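Local coordinates for putative phenazine biosynthesis PhzC/PhzF protein (PDB 4DUN) that belongs to the PhzF family of phenazine biosynthesis-like proteins and is probably an isomerase, at the interface of chains A and B. Coordinates in Å, arbitrary orientation; residue numbers count along the deposited sequence, not the author numbering. Chains: chain A/B, Putative phenazine biosynthesis PhzC/PhzF protein.

The interface of chains A and B. Residues chain A 8, 10, 17, 21, 45, 231, 254; chain B 39, 42-43, 259, 261.
This two-fold symmetric homodimer interface, whose biological relevance the crystal alone does not establish, shows an acidic side chain inserted into its neighbour: B:Glu42 reaches from its helix into chain A, burying 120 Å², and would help to join the subunits, with symmetry repeating the contact. Its CG lies anti to the backbone N (chi1 -177°) and the chain then bends at chi2 (75°), turning the carboxylate toward A:Arg231 and A:Asp10. CG of B:Glu42 sits over the centre of one face of the A:Phe254 ring, 3.4 Å from its centroid, a CH-pi contact, while A:Phe17 crosses obliquely, CD1 3.8 Å from CB of B:Glu42. B:Ile259 lies over the opposite face of A:Phe254, offset toward the rim, with CG2 3.6 Å from CE1, so the ring is sandwiched; OD1 of B:Asn43 meets its edge. Beyond these two rings, NH1 and NH2 of A:Arg231, bent at chi3, each donate end-on to OE1 of B:Glu42 at 2.9 Å; NH2 meets the syn lone pair, whereas NH1 arrives from above the carboxylate plane. The carbonyl O of A:Phe17 lies over one guanidinium face and CD of A:Pro21 over the other, offset toward the rim. OE2 of B:Glu42 meets OD1 of A:Asp10 tip to tip at 2.5 Å, carboxylate planes 70° apart, a short hydrogen bond if one acid carries a proton, as two bare carboxylates would repel. A:Asp10 OD2 accepts from A:Phe17 N at 2.9 Å, and its OD1 salt-bridges A:Arg231. B:Glu42 and B:Asn43 end helix 33-43, which docks against strands 4-11 and 251-259 of chain A; the contact's centre lies about 11 Å from A:Glu47, the predicted active-site residue.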
loop_
_atom_site.group_PDB
_atom_site.type_symbol
_atom_site.label_atom_id
_atom_site.label_comp_id
_atom_site.label_asym_id
_atom_site.label_seq_id
_atom_site.Cartn_x
_atom_site.Cartn_y
_atom_site.Cartn_z
ATOM N N ILE A 8 -6.019 11.626 3.787
ATOM C CA ILE A 8 -4.674 11.045 3.797
ATOM C C ILE A 8 -3.764 12.147 4.305
ATOM O O ILE A 8 -3.708 13.216 3.701
ATOM C CB ILE A 8 -4.181 10.471 2.450
ATOM C CG1 ILE A 8 -5.099 9.335 1.954
ATOM C CG2 ILE A 8 -2.714 9.993 2.615
ATOM C CD1 ILE A 8 -4.822 8.893 0.486
ATOM N N ASP A 10 0.144 13.209 6.167
ATOM C CA ASP A 10 1.545 12.885 6.483
ATOM C C ASP A 10 1.884 13.452 7.863
ATOM O O ASP A 10 1.846 14.670 8.040
ATOM C CB ASP A 10 2.489 13.465 5.399
ATOM C CG ASP A 10 2.254 12.865 4.017
ATOM O OD1 ASP A 10 1.607 11.784 3.936
ATOM O OD2 ASP A 10 2.668 13.491 3.024
ATOM N N PHE A 17 4.660 14.260 1.049
ATOM C CA PHE A 17 5.412 13.019 0.718
ATOM C C PHE A 17 6.527 12.680 1.731
ATOM O O PHE A 17 7.331 11.763 1.498
ATOM C CB PHE A 17 6.005 13.070 -0.699
ATOM C CG PHE A 17 5.006 13.508 -1.745
ATOM C CD1 PHE A 17 3.798 12.833 -1.904
ATOM C CD2 PHE A 17 5.273 14.593 -2.569
ATOM C CE1 PHE A 17 2.873 13.233 -2.872
ATOM C CE2 PHE A 17 4.357 14.985 -3.557
ATOM C CZ PHE A 17 3.160 14.309 -3.698
ATOM N N PRO A 21 2.787 8.368 6.590
ATOM C CA PRO A 21 1.422 8.568 6.067
ATOM C C PRO A 21 0.345 7.708 6.746
ATOM O O PRO A 21 0.561 6.529 7.052
ATOM C CB PRO A 21 1.555 8.222 4.577
ATOM C CG PRO A 21 2.644 7.187 4.542
ATOM C CD PRO A 21 3.602 7.538 5.678
ATOM N N LEU A 45 -2.627 1.801 3.244
ATOM C CA LEU A 45 -1.705 2.701 3.913
ATOM C C LEU A 45 -1.207 2.004 5.202
ATOM O O LEU A 45 -1.881 1.097 5.689
ATOM C CB LEU A 45 -2.359 4.073 4.182
ATOM C CG LEU A 45 -2.625 4.920 2.933
ATOM C CD1 LEU A 45 -3.451 6.159 3.272
ATOM C CD2 LEU A 45 -1.307 5.308 2.232
ATOM N N ARG A 231 11.446 8.772 3.530
ATOM C CA ARG A 231 10.501 9.887 3.599
ATOM C C ARG A 231 11.017 10.988 4.536
ATOM O O ARG A 231 10.952 12.169 4.180
ATOM C CB ARG A 231 9.115 9.389 4.029
ATOM C CG ARG A 231 8.461 8.469 2.968
ATOM C CD ARG A 231 7.104 7.954 3.431
ATOM N NE ARG A 231 6.164 9.050 3.662
ATOM C CZ ARG A 231 5.221 9.449 2.815
ATOM N NH1 ARG A 231 5.043 8.818 1.658
ATOM N NH2 ARG A 231 4.436 10.470 3.123
ATOM N N PHE A 254 -2.639 15.401 2.270
ATOM C CA PHE A 254 -2.378 14.973 0.895
ATOM C C PHE A 254 -3.676 14.926 0.085
ATOM O O PHE A 254 -3.710 15.377 -1.055
ATOM C CB PHE A 254 -1.685 13.581 0.862
ATOM C CG PHE A 254 -1.683 12.933 -0.513
ATOM C CD1 PHE A 254 -0.988 13.513 -1.575
ATOM C CD2 PHE A 254 -2.356 11.733 -0.734
ATOM C CE1 PHE A 254 -0.963 12.897 -2.836
ATOM C CE2 PHE A 254 -2.329 11.116 -1.998
ATOM C CZ PHE A 254 -1.639 11.707 -3.039
ATOM N N ILE B 39 3.067 10.840 -6.162
ATOM C CA ILE B 39 1.634 10.624 -5.907
ATOM C C ILE B 39 1.335 9.124 -5.851
ATOM O O ILE B 39 0.639 8.690 -4.928
ATOM C CB ILE B 39 0.719 11.361 -6.930
ATOM C CG1 ILE B 39 0.791 12.892 -6.682
ATOM C CG2 ILE B 39 -0.767 10.843 -6.869
ATOM C CD1 ILE B 39 0.360 13.763 -7.923
ATOM N N GLU B 42 2.686 7.730 -2.626
ATOM C CA GLU B 42 1.854 8.214 -1.517
ATOM C C GLU B 42 0.557 7.386 -1.413
ATOM O O GLU B 42 0.177 6.966 -0.312
ATOM C CB GLU B 42 1.550 9.718 -1.684
ATOM C CG GLU B 42 0.754 10.317 -0.528
ATOM C CD GLU B 42 1.474 10.581 0.777
ATOM O OE1 GLU B 42 2.710 10.391 0.844
ATOM O OE2 GLU B 42 0.790 11.024 1.728
ATOM N N ASN B 43 -0.086 7.109 -2.555
ATOM C CA ASN B 43 -1.286 6.281 -2.584
ATOM C C ASN B 43 -1.003 4.841 -2.122
ATOM O O ASN B 43 -1.834 4.237 -1.428
ATOM C CB ASN B 43 -1.873 6.265 -3.986
ATOM C CG ASN B 43 -2.543 7.563 -4.332
ATOM O OD1 ASN B 43 -3.075 8.261 -3.471
ATOM N ND2 ASN B 43 -2.587 7.882 -5.625
ATOM N N ILE B 259 -6.730 15.744 -4.616
ATOM C CA ILE B 259 -5.344 15.837 -4.154
ATOM C C ILE B 259 -5.019 17.318 -4.146
ATOM O O ILE B 259 -5.191 17.999 -5.164
ATOM C CB ILE B 259 -4.371 14.964 -4.977
ATOM C CG1 ILE B 259 -4.654 13.450 -4.708
ATOM C CG2 ILE B 259 -2.911 15.348 -4.702
ATOM C CD1 ILE B 259 -4.034 12.496 -5.700
ATOM N N ILE B 261 -2.529 19.738 -4.409
ATOM C CA ILE B 261 -1.223 20.100 -4.979
ATOM C C ILE B 261 -1.496 21.242 -5.947
ATOM O O ILE B 261 -2.477 21.174 -6.690
ATOM C CB ILE B 261 -0.443 18.930 -5.662
ATOM C CG1 ILE B 261 -0.110 17.796 -4.667
ATOM C CG2 ILE B 261 0.842 19.467 -6.330
ATOM C CD1 ILE B 261 0.525 16.528 -5.254
#